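Local structure of oxidoreductase (Azotobacter vinelandii, 7D5N) at residues G207-Y212 against H269-R274; G139-Y144 against E331-L336; G143-Q148 against L211-V216. The protein probably acts as an NAD(H)-dependent inositol dehydrogenase-like oxidoreductase, holding NADH and myo-inositol together in one pocket. All coordinates share one frame; numbering follows the deposited sequence.

Contact 1 of 3, residues G207-Y212 against H269-R274; sequences GTHPLY and HGQKIR. With INS (1,2,3,4,5,6-hexahydroxy-cyclohexane), chain E; NAI (1,4-dihydronicotinamide adenine dinucleotide), chain D.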
loop_
_atom_site.group_PDB
_atom_site.type_symbol
_atom_site.label_atom_id
_atom_site.label_comp_id
_atom_site.label_asym_id
_atom_site.label_seq_id
_atom_site.Cartn_x
_atom_site.Cartn_y
_atom_site.Cartn_z
ATOM N N GLY B 207 -18.321 -10.834 13.356
ATOM C CA GLY B 207 -17.298 -11.094 14.387
ATOM C C GLY B 207 -16.859 -12.545 14.407
ATOM O O GLY B 207 -15.640 -12.818 14.597
ATOM N N THR B 208 -17.783 -13.469 14.161
ATOM C CA THR B 208 -17.487 -14.916 14.226
ATOM C C THR B 208 -16.532 -15.344 13.118
ATOM O O THR B 208 -15.927 -16.419 13.291
ATOM C CB THR B 208 -18.754 -15.770 14.194
ATOM O OG1 THR B 208 -19.486 -15.390 13.035
ATOM C CG2 THR B 208 -19.569 -15.597 15.455
ATOM N N HIS B 209 -16.392 -14.575 12.034
ATOM C CA HIS B 209 -15.486 -14.957 10.918
ATOM C C HIS B 209 -14.027 -14.963 11.375
ATOM O O HIS B 209 -13.358 -16.007 11.300
ATOM C CB HIS B 209 -15.755 -14.108 9.670
ATOM C CG HIS B 209 -16.914 -14.593 8.865
ATOM N ND1 HIS B 209 -16.929 -15.856 8.287
ATOM C CD2 HIS B 209 -18.059 -13.982 8.483
ATOM C CE1 HIS B 209 -18.048 -16.005 7.600
ATOM N NE2 HIS B 209 -18.764 -14.877 7.708
ATOM N N PRO B 210 -13.446 -13.819 11.814
ATOM C CA PRO B 210 -12.040 -13.811 12.200
ATOM C C PRO B 210 -11.830 -14.586 13.509
ATOM O O PRO B 210 -10.757 -15.138 13.713
ATOM C CB PRO B 210 -11.679 -12.332 12.358
ATOM C CG PRO B 210 -13.012 -11.638 12.605
ATOM C CD PRO B 210 -14.050 -12.480 11.885
ATOM N N LEU B 211 -12.868 -14.679 14.339
ATOM C CA LEU B 211 -12.820 -15.582 15.513
ATOM C C LEU B 211 -12.518 -17.003 15.040
ATOM O O LEU B 211 -11.583 -17.629 15.608
ATOM C CB LEU B 211 -14.136 -15.570 16.281
ATOM C CG LEU B 211 -14.128 -16.519 17.481
ATOM C CD1 LEU B 211 -13.333 -15.906 18.621
ATOM C CD2 LEU B 211 -15.546 -16.863 17.913
ATOM N N TYR B 212 -13.235 -17.507 14.030
ATOM C CA TYR B 212 -12.975 -18.881 13.541
ATOM C C TYR B 212 -11.571 -18.960 12.921
ATOM O O TYR B 212 -10.896 -19.990 13.110
ATOM C CB TYR B 212 -14.014 -19.404 12.556
ATOM C CG TYR B 212 -13.655 -20.794 12.107
ATOM C CD1 TYR B 212 -13.741 -21.873 12.976
ATOM C CD2 TYR B 212 -13.152 -21.029 10.838
ATOM C CE1 TYR B 212 -13.385 -23.156 12.573
ATOM C CE2 TYR B 212 -12.796 -22.304 10.419
ATOM C CZ TYR B 212 -12.906 -23.373 11.296
ATOM O OH TYR B 212 -12.531 -24.635 10.907
ATOM N N HIS B 269 -14.613 -3.859 3.707
ATOM C CA HIS B 269 -14.758 -5.205 4.317
ATOM C C HIS B 269 -13.976 -5.228 5.630
ATOM O O HIS B 269 -14.599 -5.384 6.690
ATOM C CB HIS B 269 -14.308 -6.309 3.346
ATOM C CG HIS B 269 -15.363 -7.339 3.130
ATOM N ND1 HIS B 269 -15.127 -8.697 3.310
ATOM C CD2 HIS B 269 -16.658 -7.217 2.767
ATOM C CE1 HIS B 269 -16.230 -9.365 3.034
ATOM N NE2 HIS B 269 -17.197 -8.480 2.726
ATOM N N GLY B 270 -12.666 -5.002 5.555
ATOM C CA GLY B 270 -11.841 -4.793 6.760
ATOM C C GLY B 270 -11.854 -6.003 7.675
ATOM O O GLY B 270 -11.931 -5.812 8.910
ATOM N N GLN B 271 -11.788 -7.213 7.121
ATOM C CA GLN B 271 -11.605 -8.407 7.973
ATOM C C GLN B 271 -10.102 -8.632 8.090
ATOM O O GLN B 271 -9.458 -8.858 7.061
ATOM C CB GLN B 271 -12.313 -9.645 7.440
ATOM C CG GLN B 271 -12.133 -10.823 8.365
ATOM C CD GLN B 271 -12.751 -12.119 7.917
ATOM O OE1 GLN B 271 -12.753 -13.091 8.660
ATOM N NE2 GLN B 271 -13.243 -12.163 6.692
ATOM N N LYS B 272 -9.556 -8.525 9.291
ATOM C CA LYS B 272 -8.100 -8.699 9.485
ATOM C C LYS B 272 -7.844 -9.510 10.747
ATOM O O LYS B 272 -8.638 -9.418 11.699
ATOM C CB LYS B 272 -7.362 -7.365 9.560
ATOM C CG LYS B 272 -7.569 -6.449 8.361
ATOM C CD LYS B 272 -7.025 -5.038 8.521
ATOM C CE LYS B 272 -7.312 -4.191 7.293
ATOM N NZ LYS B 272 -6.427 -3.010 7.201
ATOM N N ILE B 273 -6.784 -10.303 10.720
ATOM C CA ILE B 273 -6.299 -11.006 11.937
ATOM C C ILE B 273 -4.791 -10.797 12.019
ATOM O O ILE B 273 -4.121 -11.049 11.009
ATOM C CB ILE B 273 -6.703 -12.490 11.926
ATOM C CG1 ILE B 273 -6.189 -13.213 13.174
ATOM C CG2 ILE B 273 -6.264 -13.192 10.656
ATOM C CD1 ILE B 273 -6.978 -14.457 13.505
ATOM N N ARG B 274 -4.316 -10.329 13.175
ATOM C CA ARG B 274 -2.883 -10.176 13.483
ATOM C C ARG B 274 -2.588 -11.096 14.660
ATOM O O ARG B 274 -3.213 -10.931 15.707
ATOM C CB ARG B 274 -2.527 -8.716 13.769
ATOM C CG ARG B 274 -1.032 -8.483 13.946
ATOM C CD ARG B 274 -0.694 -7.033 14.180
ATOM N NE ARG B 274 0.747 -6.844 14.337
ATOM C CZ ARG B 274 1.624 -6.724 13.339
ATOM N NH1 ARG B 274 1.238 -6.788 12.071
ATOM N NH2 ARG B 274 2.900 -6.560 13.621
HETATM C C1 INS E . -21.114 -9.783 5.257
HETATM C C2 INS E . -20.047 -10.690 4.693
HETATM C C3 INS E . -19.751 -11.841 5.644
HETATM C C4 INS E . -21.034 -12.582 6.014
HETATM C C5 INS E . -22.156 -11.660 6.460
HETATM C C6 INS E . -22.396 -10.581 5.433
HETATM O O1 INS E . -21.297 -8.670 4.377
HETATM O O2 INS E . -20.512 -11.235 3.453
HETATM O O3 INS E . -18.820 -12.735 4.999
HETATM O O4 INS E . -20.820 -13.539 7.030
HETATM O O5 INS E . -23.361 -12.403 6.633
HETATM O O6 INS E . -23.453 -9.784 5.907
HETATM P PA NAI D . -30.637 -12.847 1.865
HETATM O O1A NAI D . -31.691 -12.112 2.573
HETATM O O2A NAI D . -29.827 -12.172 0.852
HETATM O O5B NAI D . -31.282 -14.160 1.171
HETATM C C5B NAI D . -32.148 -15.048 1.867
HETATM C C4B NAI D . -32.620 -16.066 0.833
HETATM O O4B NAI D . -33.270 -17.176 1.435
HETATM C C3B NAI D . -33.618 -15.480 -0.157
HETATM O O3B NAI D . -33.436 -16.132 -1.418
HETATM C C2B NAI D . -34.954 -15.840 0.419
HETATM O O2B NAI D . -35.999 -15.923 -0.553
HETATM C C1B NAI D . -34.605 -17.214 0.928
HETATM N N9A NAI D . -35.396 -17.664 2.048
HETATM C C8A NAI D . -35.741 -16.993 3.151
HETATM N N7A NAI D . -36.453 -17.813 3.969
HETATM C C5A NAI D . -36.574 -18.991 3.347
HETATM C C6A NAI D . -37.202 -20.268 3.652
HETATM N N6A NAI D . -37.853 -20.428 4.807
HETATM N N1A NAI D . -37.104 -21.250 2.744
HETATM C C2A NAI D . -36.413 -21.084 1.591
HETATM N N3A NAI D . -35.825 -19.915 1.241
HETATM C C4A NAI D . -35.869 -18.886 2.090
HETATM O O3 NAI D . -29.684 -13.444 2.992
HETATM P PN NAI D . -28.120 -13.713 2.751
HETATM O O1N NAI D . -27.382 -12.424 2.953
HETATM O O2N NAI D . -27.888 -14.493 1.538
HETATM O O5D NAI D . -27.806 -14.625 4.014
HETATM C C5D NAI D . -28.274 -15.959 4.131
HETATM C C4D NAI D . -27.535 -16.707 5.209
HETATM O O4D NAI D . -26.151 -16.783 4.819
HETATM C C3D NAI D . -27.559 -16.024 6.551
HETATM O O3D NAI D . -27.479 -17.003 7.557
HETATM C C2D NAI D . -26.256 -15.260 6.631
HETATM O O2D NAI D . -25.710 -15.186 7.947
HETATM C C1D NAI D . -25.350 -16.139 5.804
HETATM N N1N NAI D . -24.252 -15.452 5.146
HETATM C C2N NAI D . -23.038 -15.997 5.264
HETATM C C3N NAI D . -21.929 -15.438 4.670
HETATM C C7N NAI D . -20.605 -16.102 4.799
HETATM O O7N NAI D . -19.611 -15.472 4.482
HETATM N N7N NAI D . -20.572 -17.380 5.162
HETATM C C4N NAI D . -22.036 -14.206 3.815
HETATM C C5N NAI D . -23.408 -13.715 3.750
HETATM C C6N NAI D . -24.444 -14.363 4.398
#
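Three atoms of the helix gather round Gln271 OE1: His209 CB lies 3.3 Å from that OE1, Pro210 N also 3.3 Å from it and Pro210 CD 3.5 Å. None of the three is a hydrogen-bond donor; Pro210 N carries no hydrogen, so between these two segments the amide oxygen meets the helix by packing, with no hydrogen bond, while Gln271 NE2 is hydrogen-bonded elsewhere. The extended glutamine chain, with CG anti to the backbone N (chi1 -178°), brings the oxygen to the point where helix 202-217 is kinked, since the N atoms of 209 and 210 make no bond to the preceding turn. This is the C-terminal domain of the GFO/IDH/MocA family laying a helix on its large mixed sheet: the axes of 207-212 and 271-274 approach to 8.6 Å at 32°. Two residues along the strand, Ile273 CD1 lies 3.8 Å from Pro210 O. Met170 of the adjacent strand 165-173 packs against both Pro210 and Ile273. From CB, the His209 ring turns from the strand to the ligands. INS O4 sits near the ring plane, at its edge, by NE2; this hydrogen bond is modelled so short, and NE2 is so crowded elsewhere, that its exact length is doubtful.

Contact 2 of 3, residues G139-Y144 against E331-L336; sequences GVTYGY and EAWSNL. With NAI (1,4-dihydronicotinamide adenine dinucleotide), chain D; INS (1,2,3,4,5,6-hexahydroxy-cyclohexane), chain E.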
loop_
_atom_site.group_PDB
_atom_site.type_symbol
_atom_site.label_atom_id
_atom_site.label_comp_id
_atom_site.label_asym_id
_atom_site.label_seq_id
_atom_site.Cartn_x
_atom_site.Cartn_y
_atom_site.Cartn_z
ATOM N N GLY B 139 -21.215 -29.302 7.905
ATOM C CA GLY B 139 -20.237 -28.255 7.579
ATOM C C GLY B 139 -20.806 -26.904 7.931
ATOM O O GLY B 139 -22.044 -26.754 7.930
ATOM N N VAL B 140 -19.948 -25.945 8.256
ATOM C CA VAL B 140 -20.365 -24.529 8.446
ATOM C C VAL B 140 -19.517 -23.655 7.519
ATOM O O VAL B 140 -18.304 -23.865 7.442
ATOM C CB VAL B 140 -20.261 -24.110 9.919
ATOM C CG1 VAL B 140 -20.716 -22.680 10.147
ATOM C CG2 VAL B 140 -21.057 -25.059 10.799
ATOM N N THR B 141 -20.148 -22.711 6.825
ATOM C CA THR B 141 -19.476 -21.929 5.759
ATOM C C THR B 141 -18.721 -20.739 6.367
ATOM O O THR B 141 -18.987 -19.578 5.999
ATOM C CB THR B 141 -20.437 -21.665 4.595
ATOM O OG1 THR B 141 -21.725 -21.300 5.077
ATOM C CG2 THR B 141 -20.573 -22.894 3.725
ATOM N N TYR B 142 -17.745 -21.022 7.227
ATOM C CA TYR B 142 -16.691 -20.046 7.598
ATOM C C TYR B 142 -15.721 -19.988 6.410
ATOM O O TYR B 142 -14.618 -20.501 6.506
ATOM C CB TYR B 142 -16.034 -20.420 8.927
ATOM C CG TYR B 142 -16.889 -20.198 10.151
ATOM C CD1 TYR B 142 -17.347 -18.932 10.482
ATOM C CD2 TYR B 142 -17.238 -21.248 10.985
ATOM C CE1 TYR B 142 -18.122 -18.706 11.608
ATOM C CE2 TYR B 142 -18.012 -21.041 12.113
ATOM C CZ TYR B 142 -18.451 -19.770 12.429
ATOM O OH TYR B 142 -19.213 -19.597 13.543
ATOM N N GLY B 143 -16.179 -19.414 5.295
ATOM C CA GLY B 143 -15.553 -19.555 3.966
ATOM C C GLY B 143 -14.120 -19.048 3.917
ATOM O O GLY B 143 -13.300 -19.615 3.153
ATOM N N TYR B 144 -13.794 -18.018 4.694
ATOM C CA TYR B 144 -12.454 -17.383 4.646
ATOM C C TYR B 144 -11.401 -18.408 5.080
ATOM O O TYR B 144 -10.229 -18.273 4.691
ATOM C CB TYR B 144 -12.446 -16.108 5.485
ATOM C CG TYR B 144 -13.493 -15.114 5.056
ATOM C CD1 TYR B 144 -13.305 -14.282 3.959
ATOM C CD2 TYR B 144 -14.688 -15.017 5.743
ATOM C CE1 TYR B 144 -14.284 -13.392 3.549
ATOM C CE2 TYR B 144 -15.684 -14.146 5.338
ATOM C CZ TYR B 144 -15.477 -13.324 4.241
ATOM O OH TYR B 144 -16.444 -12.446 3.856
ATOM N N GLU B 331 -12.410 -19.487 -4.539
ATOM C CA GLU B 331 -11.453 -20.611 -4.368
ATOM C C GLU B 331 -11.514 -21.086 -2.907
ATOM O O GLU B 331 -11.516 -22.331 -2.668
ATOM C CB GLU B 331 -10.040 -20.202 -4.796
ATOM C CG GLU B 331 -9.850 -20.206 -6.306
ATOM C CD GLU B 331 -10.750 -19.222 -7.036
ATOM O OE1 GLU B 331 -11.641 -19.671 -7.800
ATOM O OE2 GLU B 331 -10.617 -18.010 -6.755
ATOM N N ALA B 332 -11.567 -20.152 -1.953
ATOM C CA ALA B 332 -11.631 -20.479 -0.506
ATOM C C ALA B 332 -12.877 -21.336 -0.243
ATOM O O ALA B 332 -12.791 -22.360 0.440
ATOM C CB ALA B 332 -11.645 -19.229 0.334
ATOM N N TRP B 333 -14.014 -20.950 -0.807
ATOM C CA TRP B 333 -15.277 -21.690 -0.579
ATOM C C TRP B 333 -15.197 -23.065 -1.240
ATOM O O TRP B 333 -15.705 -24.030 -0.638
ATOM C CB TRP B 333 -16.480 -20.899 -1.095
ATOM C CG TRP B 333 -17.007 -19.886 -0.141
ATOM C CD1 TRP B 333 -16.348 -18.808 0.382
ATOM C CD2 TRP B 333 -18.317 -19.873 0.427
ATOM N NE1 TRP B 333 -17.169 -18.125 1.230
ATOM C CE2 TRP B 333 -18.386 -18.750 1.276
ATOM C CE3 TRP B 333 -19.445 -20.685 0.280
ATOM C CZ2 TRP B 333 -19.550 -18.408 1.959
ATOM C CZ3 TRP B 333 -20.576 -20.378 0.995
ATOM C CH2 TRP B 333 -20.631 -19.250 1.818
ATOM N N SER B 334 -14.582 -23.160 -2.423
ATOM C CA SER B 334 -14.383 -24.429 -3.165
ATOM C C SER B 334 -13.506 -25.367 -2.320
ATOM O O SER B 334 -13.705 -26.621 -2.342
ATOM C CB SER B 334 -13.796 -24.188 -4.550
ATOM O OG SER B 334 -14.635 -23.321 -5.330
ATOM N N ASN B 335 -12.516 -24.802 -1.632
ATOM C CA ASN B 335 -11.601 -25.592 -0.769
ATOM C C ASN B 335 -12.382 -26.169 0.419
ATOM O O ASN B 335 -12.057 -27.309 0.817
ATOM C CB ASN B 335 -10.382 -24.768 -0.353
ATOM C CG ASN B 335 -9.522 -24.404 -1.541
ATOM O OD1 ASN B 335 -9.508 -25.105 -2.549
ATOM N ND2 ASN B 335 -8.767 -23.325 -1.430
ATOM N N LEU B 336 -13.409 -25.476 0.931
ATOM C CA LEU B 336 -14.226 -26.026 2.036
ATOM C C LEU B 336 -15.199 -27.060 1.466
ATOM O O LEU B 336 -15.337 -28.158 2.055
ATOM C CB LEU B 336 -15.003 -24.923 2.764
ATOM C CG LEU B 336 -14.205 -23.887 3.555
ATOM C CD1 LEU B 336 -15.148 -23.174 4.501
ATOM C CD2 LEU B 336 -13.040 -24.490 4.318
HETATM P PA NAI D . -30.637 -12.847 1.865
HETATM O O1A NAI D . -31.691 -12.112 2.573
HETATM O O2A NAI D . -29.827 -12.172 0.852
HETATM O O5B NAI D . -31.282 -14.160 1.171
HETATM C C5B NAI D . -32.148 -15.048 1.867
HETATM C C4B NAI D . -32.620 -16.066 0.833
HETATM O O4B NAI D . -33.270 -17.176 1.435
HETATM C C3B NAI D . -33.618 -15.480 -0.157
HETATM O O3B NAI D . -33.436 -16.132 -1.418
HETATM C C2B NAI D . -34.954 -15.840 0.419
HETATM O O2B NAI D . -35.999 -15.923 -0.553
HETATM C C1B NAI D . -34.605 -17.214 0.928
HETATM N N9A NAI D . -35.396 -17.664 2.048
HETATM C C8A NAI D . -35.741 -16.993 3.151
HETATM N N7A NAI D . -36.453 -17.813 3.969
HETATM C C5A NAI D . -36.574 -18.991 3.347
HETATM C C6A NAI D . -37.202 -20.268 3.652
HETATM N N6A NAI D . -37.853 -20.428 4.807
HETATM N N1A NAI D . -37.104 -21.250 2.744
HETATM C C2A NAI D . -36.413 -21.084 1.591
HETATM N N3A NAI D . -35.825 -19.915 1.241
HETATM C C4A NAI D . -35.869 -18.886 2.090
HETATM O O3 NAI D . -29.684 -13.444 2.992
HETATM P PN NAI D . -28.120 -13.713 2.751
HETATM O O1N NAI D . -27.382 -12.424 2.953
HETATM O O2N NAI D . -27.888 -14.493 1.538
HETATM O O5D NAI D . -27.806 -14.625 4.014
HETATM C C5D NAI D . -28.274 -15.959 4.131
HETATM C C4D NAI D . -27.535 -16.707 5.209
HETATM O O4D NAI D . -26.151 -16.783 4.819
HETATM C C3D NAI D . -27.559 -16.024 6.551
HETATM O O3D NAI D . -27.479 -17.003 7.557
HETATM C C2D NAI D . -26.256 -15.260 6.631
HETATM O O2D NAI D . -25.710 -15.186 7.947
HETATM C C1D NAI D . -25.350 -16.139 5.804
HETATM N N1N NAI D . -24.252 -15.452 5.146
HETATM C C2N NAI D . -23.038 -15.997 5.264
HETATM C C3N NAI D . -21.929 -15.438 4.670
HETATM C C7N NAI D . -20.605 -16.102 4.799
HETATM O O7N NAI D . -19.611 -15.472 4.482
HETATM N N7N NAI D . -20.572 -17.380 5.162
HETATM C C4N NAI D . -22.036 -14.206 3.815
HETATM C C5N NAI D . -23.408 -13.715 3.750
HETATM C C6N NAI D . -24.444 -14.363 4.398
HETATM C C1 INS E . -21.114 -9.783 5.257
HETATM C C2 INS E . -20.047 -10.690 4.693
HETATM C C3 INS E . -19.751 -11.841 5.644
HETATM C C4 INS E . -21.034 -12.582 6.014
HETATM C C5 INS E . -22.156 -11.660 6.460
HETATM C C6 INS E . -22.396 -10.581 5.433
HETATM O O1 INS E . -21.297 -8.670 4.377
HETATM O O2 INS E . -20.512 -11.235 3.453
HETATM O O3 INS E . -18.820 -12.735 4.999
HETATM O O4 INS E . -20.820 -13.539 7.030
HETATM O O5 INS E . -23.361 -12.403 6.633
HETATM O O6 INS E . -23.453 -9.784 5.907
#
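Trp333 lies against Gly143 and Thr141 from the side of helix 329-348, its CG anti to the carbonyl carbon (chi1 -84°), which swings the indole over Gly143. From CB the indole runs out across the glycine: NE1 is 3.5 Å from Gly143 CA, and that CA stands 3.9 Å from the centroid of the five-membered ring, 28° off its normal, a CH-pi contact over the face. Further out, Trp333 CH2 meets Thr141 CB at 3.7 Å and CZ3 meets Thr141 CG2 at the same 3.7 Å, the two side chains crossing at about a right angle. Next to CH2 in the same ring, CZ2 comes within 3.5 Å of NAI N7N, with the carboxamide carbon C7N at the indole edge. That amide nitrogen donates to Thr141 O at 2.8 Å, with an N-H...O angle of 137°, while Thr141 OG1 is hydrogen-bonded to Glu114. An alanine at Trp333 is likely to open a gap beside the carboxamide and leave Gly143 CA without its aromatic cover. Leu336 CD1 packs 3.4 Å from Tyr142 O, beside the two consecutive inverse gamma turns centred on Thr141 and Tyr142. The whole is the nicotinamide end of a Rossmann-fold cofactor site, where the chain leaving the last parallel strand meets a helix of the C-terminal domain.

Contact 3 of 3, residues G143-Q148 against L211-V216; sequences GYAGHQ and LYLSEV. With INS (1,2,3,4,5,6-hexahydroxy-cyclohexane), chain E.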
loop_
_atom_site.group_PDB
_atom_site.type_symbol
_atom_site.label_atom_id
_atom_site.label_comp_id
_atom_site.label_asym_id
_atom_site.label_seq_id
_atom_site.Cartn_x
_atom_site.Cartn_y
_atom_site.Cartn_z
ATOM N N GLY B 143 -16.179 -19.414 5.295
ATOM C CA GLY B 143 -15.553 -19.555 3.966
ATOM C C GLY B 143 -14.120 -19.048 3.917
ATOM O O GLY B 143 -13.300 -19.615 3.153
ATOM N N TYR B 144 -13.794 -18.018 4.694
ATOM C CA TYR B 144 -12.454 -17.383 4.646
ATOM C C TYR B 144 -11.401 -18.408 5.080
ATOM O O TYR B 144 -10.229 -18.273 4.691
ATOM C CB TYR B 144 -12.446 -16.108 5.485
ATOM C CG TYR B 144 -13.493 -15.114 5.056
ATOM C CD1 TYR B 144 -13.305 -14.282 3.959
ATOM C CD2 TYR B 144 -14.688 -15.017 5.743
ATOM C CE1 TYR B 144 -14.284 -13.392 3.549
ATOM C CE2 TYR B 144 -15.684 -14.146 5.338
ATOM C CZ TYR B 144 -15.477 -13.324 4.241
ATOM O OH TYR B 144 -16.444 -12.446 3.856
ATOM N N ALA B 145 -11.804 -19.452 5.805
ATOM C CA ALA B 145 -10.854 -20.475 6.315
ATOM C C ALA B 145 -10.333 -21.355 5.167
ATOM O O ALA B 145 -9.301 -22.083 5.346
ATOM C CB ALA B 145 -11.508 -21.267 7.422
ATOM N N GLY B 146 -10.953 -21.271 3.986
ATOM C CA GLY B 146 -10.496 -22.028 2.805
ATOM C C GLY B 146 -9.249 -21.434 2.166
ATOM O O GLY B 146 -8.634 -22.099 1.301
ATOM N N HIS B 147 -8.902 -20.191 2.492
ATOM C CA HIS B 147 -7.712 -19.539 1.893
ATOM C C HIS B 147 -6.447 -20.266 2.364
ATOM O O HIS B 147 -6.296 -20.452 3.568
ATOM C CB HIS B 147 -7.674 -18.060 2.229
ATOM C CG HIS B 147 -8.634 -17.245 1.437
ATOM N ND1 HIS B 147 -8.499 -17.063 0.079
ATOM C CD2 HIS B 147 -9.713 -16.531 1.817
ATOM C CE1 HIS B 147 -9.472 -16.262 -0.351
ATOM N NE2 HIS B 147 -10.223 -15.912 0.703
ATOM N N GLN B 148 -5.592 -20.646 1.428
ATOM C CA GLN B 148 -4.351 -21.420 1.680
ATOM C C GLN B 148 -3.508 -20.743 2.757
ATOM O O GLN B 148 -2.867 -21.462 3.507
ATOM C CB GLN B 148 -3.493 -21.506 0.422
ATOM C CG GLN B 148 -4.034 -22.471 -0.625
ATOM C CD GLN B 148 -5.014 -21.806 -1.563
ATOM O OE1 GLN B 148 -6.061 -21.319 -1.139
ATOM N NE2 GLN B 148 -4.671 -21.780 -2.840
ATOM N N LEU B 211 -12.868 -14.679 14.339
ATOM C CA LEU B 211 -12.820 -15.582 15.513
ATOM C C LEU B 211 -12.518 -17.003 15.040
ATOM O O LEU B 211 -11.583 -17.629 15.608
ATOM C CB LEU B 211 -14.136 -15.570 16.281
ATOM C CG LEU B 211 -14.128 -16.519 17.481
ATOM C CD1 LEU B 211 -13.333 -15.906 18.621
ATOM C CD2 LEU B 211 -15.546 -16.863 17.913
ATOM N N TYR B 212 -13.235 -17.507 14.030
ATOM C CA TYR B 212 -12.975 -18.881 13.541
ATOM C C TYR B 212 -11.571 -18.960 12.921
ATOM O O TYR B 212 -10.896 -19.990 13.110
ATOM C CB TYR B 212 -14.014 -19.404 12.556
ATOM C CG TYR B 212 -13.655 -20.794 12.107
ATOM C CD1 TYR B 212 -13.741 -21.873 12.976
ATOM C CD2 TYR B 212 -13.152 -21.029 10.838
ATOM C CE1 TYR B 212 -13.385 -23.156 12.573
ATOM C CE2 TYR B 212 -12.796 -22.304 10.419
ATOM C CZ TYR B 212 -12.906 -23.373 11.296
ATOM O OH TYR B 212 -12.531 -24.635 10.907
ATOM N N LEU B 213 -11.092 -17.904 12.259
ATOM C CA LEU B 213 -9.699 -17.919 11.740
ATOM C C LEU B 213 -8.727 -18.111 12.908
ATOM O O LEU B 213 -7.762 -18.863 12.717
ATOM C CB LEU B 213 -9.355 -16.642 10.975
ATOM C CG LEU B 213 -10.175 -16.378 9.717
ATOM C CD1 LEU B 213 -9.609 -15.169 8.980
ATOM C CD2 LEU B 213 -10.229 -17.595 8.803
ATOM N N SER B 214 -8.993 -17.505 14.064
ATOM C CA SER B 214 -8.116 -17.642 15.258
ATOM C C SER B 214 -8.142 -19.091 15.757
ATOM O O SER B 214 -7.097 -19.588 16.207
ATOM C CB SER B 214 -8.465 -16.668 16.350
ATOM O OG SER B 214 -9.643 -17.048 17.036
ATOM N N GLU B 215 -9.292 -19.757 15.684
ATOM C CA GLU B 215 -9.410 -21.174 16.113
ATOM C C GLU B 215 -8.642 -22.073 15.150
ATOM O O GLU B 215 -8.105 -23.087 15.610
ATOM C CB GLU B 215 -10.878 -21.578 16.217
ATOM C CG GLU B 215 -11.607 -20.728 17.245
ATOM C CD GLU B 215 -12.656 -21.470 18.049
ATOM O OE1 GLU B 215 -13.357 -22.327 17.453
ATOM O OE2 GLU B 215 -12.773 -21.192 19.272
ATOM N N VAL B 216 -8.588 -21.728 13.867
ATOM C CA VAL B 216 -7.799 -22.518 12.885
ATOM C C VAL B 216 -6.305 -22.294 13.151
ATOM O O VAL B 216 -5.567 -23.288 13.180
ATOM C CB VAL B 216 -8.181 -22.209 11.429
ATOM C CG1 VAL B 216 -7.225 -22.882 10.462
ATOM C CG2 VAL B 216 -9.611 -22.650 11.144
HETATM C C1 INS E . -21.114 -9.783 5.257
HETATM C C2 INS E . -20.047 -10.690 4.693
HETATM C C3 INS E . -19.751 -11.841 5.644
HETATM C C4 INS E . -21.034 -12.582 6.014
HETATM C C5 INS E . -22.156 -11.660 6.460
HETATM C C6 INS E . -22.396 -10.581 5.433
HETATM O O1 INS E . -21.297 -8.670 4.377
HETATM O O2 INS E . -20.512 -11.235 3.453
HETATM O O3 INS E . -18.820 -12.735 4.999
HETATM O O4 INS E . -20.820 -13.539 7.030
HETATM O O5 INS E . -23.361 -12.403 6.633
HETATM O O6 INS E . -23.453 -9.784 5.907
#
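The short 3-10 segment 143-146, which follows the last strand of the Rossmann sheet, sets Ala145 and Tyr144 against helix 202-217 of the C-terminal domain. Its identity rests on two i to i+3 bonds: Gly146 N to Gly143 O at 3.0 Å and His147 N to Tyr144 O at 3.2 Å. The methyl of Ala145 is central to the contact, meeting three residues of the helix. Ala145 CB touches Tyr212 CE2 at 3.4 Å and lies near the plane of that ring, so the phenol offers it an edge; the same ring stacks with Tyr142. The edge is brought there by CG standing anti to the backbone N in Tyr212 (chi1 179°). One residue on, Leu213 CD2 reaches over the backbone, 3.9 Å from Ala145 CA and 4.0 Å from Tyr144 C. One turn after Tyr212, Val216 CG2 closes in on Ala145 CB at 4.4 Å, a looser approach. Residues 212, 213 and 216 thus present one side of the helix, and no hydrogen bond crosses between the segments: the joint is purely apolar.

Tyr144 joins this packing to the inositol site. Its CB lies 4.3 Å from Leu213 CD2, and its ring, with CG anti to the carbonyl carbon (chi1 -57°), runs from the helix to the ligand. There OH donates to INS O3 at 2.7 Å, with O3 at the edge of the ring and in its plane. The ring also meets His209 edge-to-face and packs on Gln271 and on His325 of the second subunit, which probably limits its rotation. INS is also hydrogen-bonded to Lys115, Asp205, Arg191 and that His325, and its site lies, as in other GFO/IDH/MocA enzymes, in the cleft between the Rossmann and C-terminal domains.

After the other four strands of the parallel Rossmann sheet, the chain reaches strand 138-140, at the sheet's edge within this chain; contact 2 starts on it and contact 3 in the loop just after, the two sharing Gly143 and Tyr144. Contact 1 starts at Gly207 on helix 202-217, just before contact 3 closes at 211-216 after 62 residues, so their loops overlap at Leu211 and Tyr212. It closes 56 residues later on strand 271-277 of the mixed sheet. Contact 1 lies wholly within the far longer span of contact 2, which ends on helix 329-348 after 186 residues. Tyr144 also touches His269 of contact 1, and Asn335 ND2 is probably hydrogen-bonded to Gly146 O, joining contacts 2 and 3.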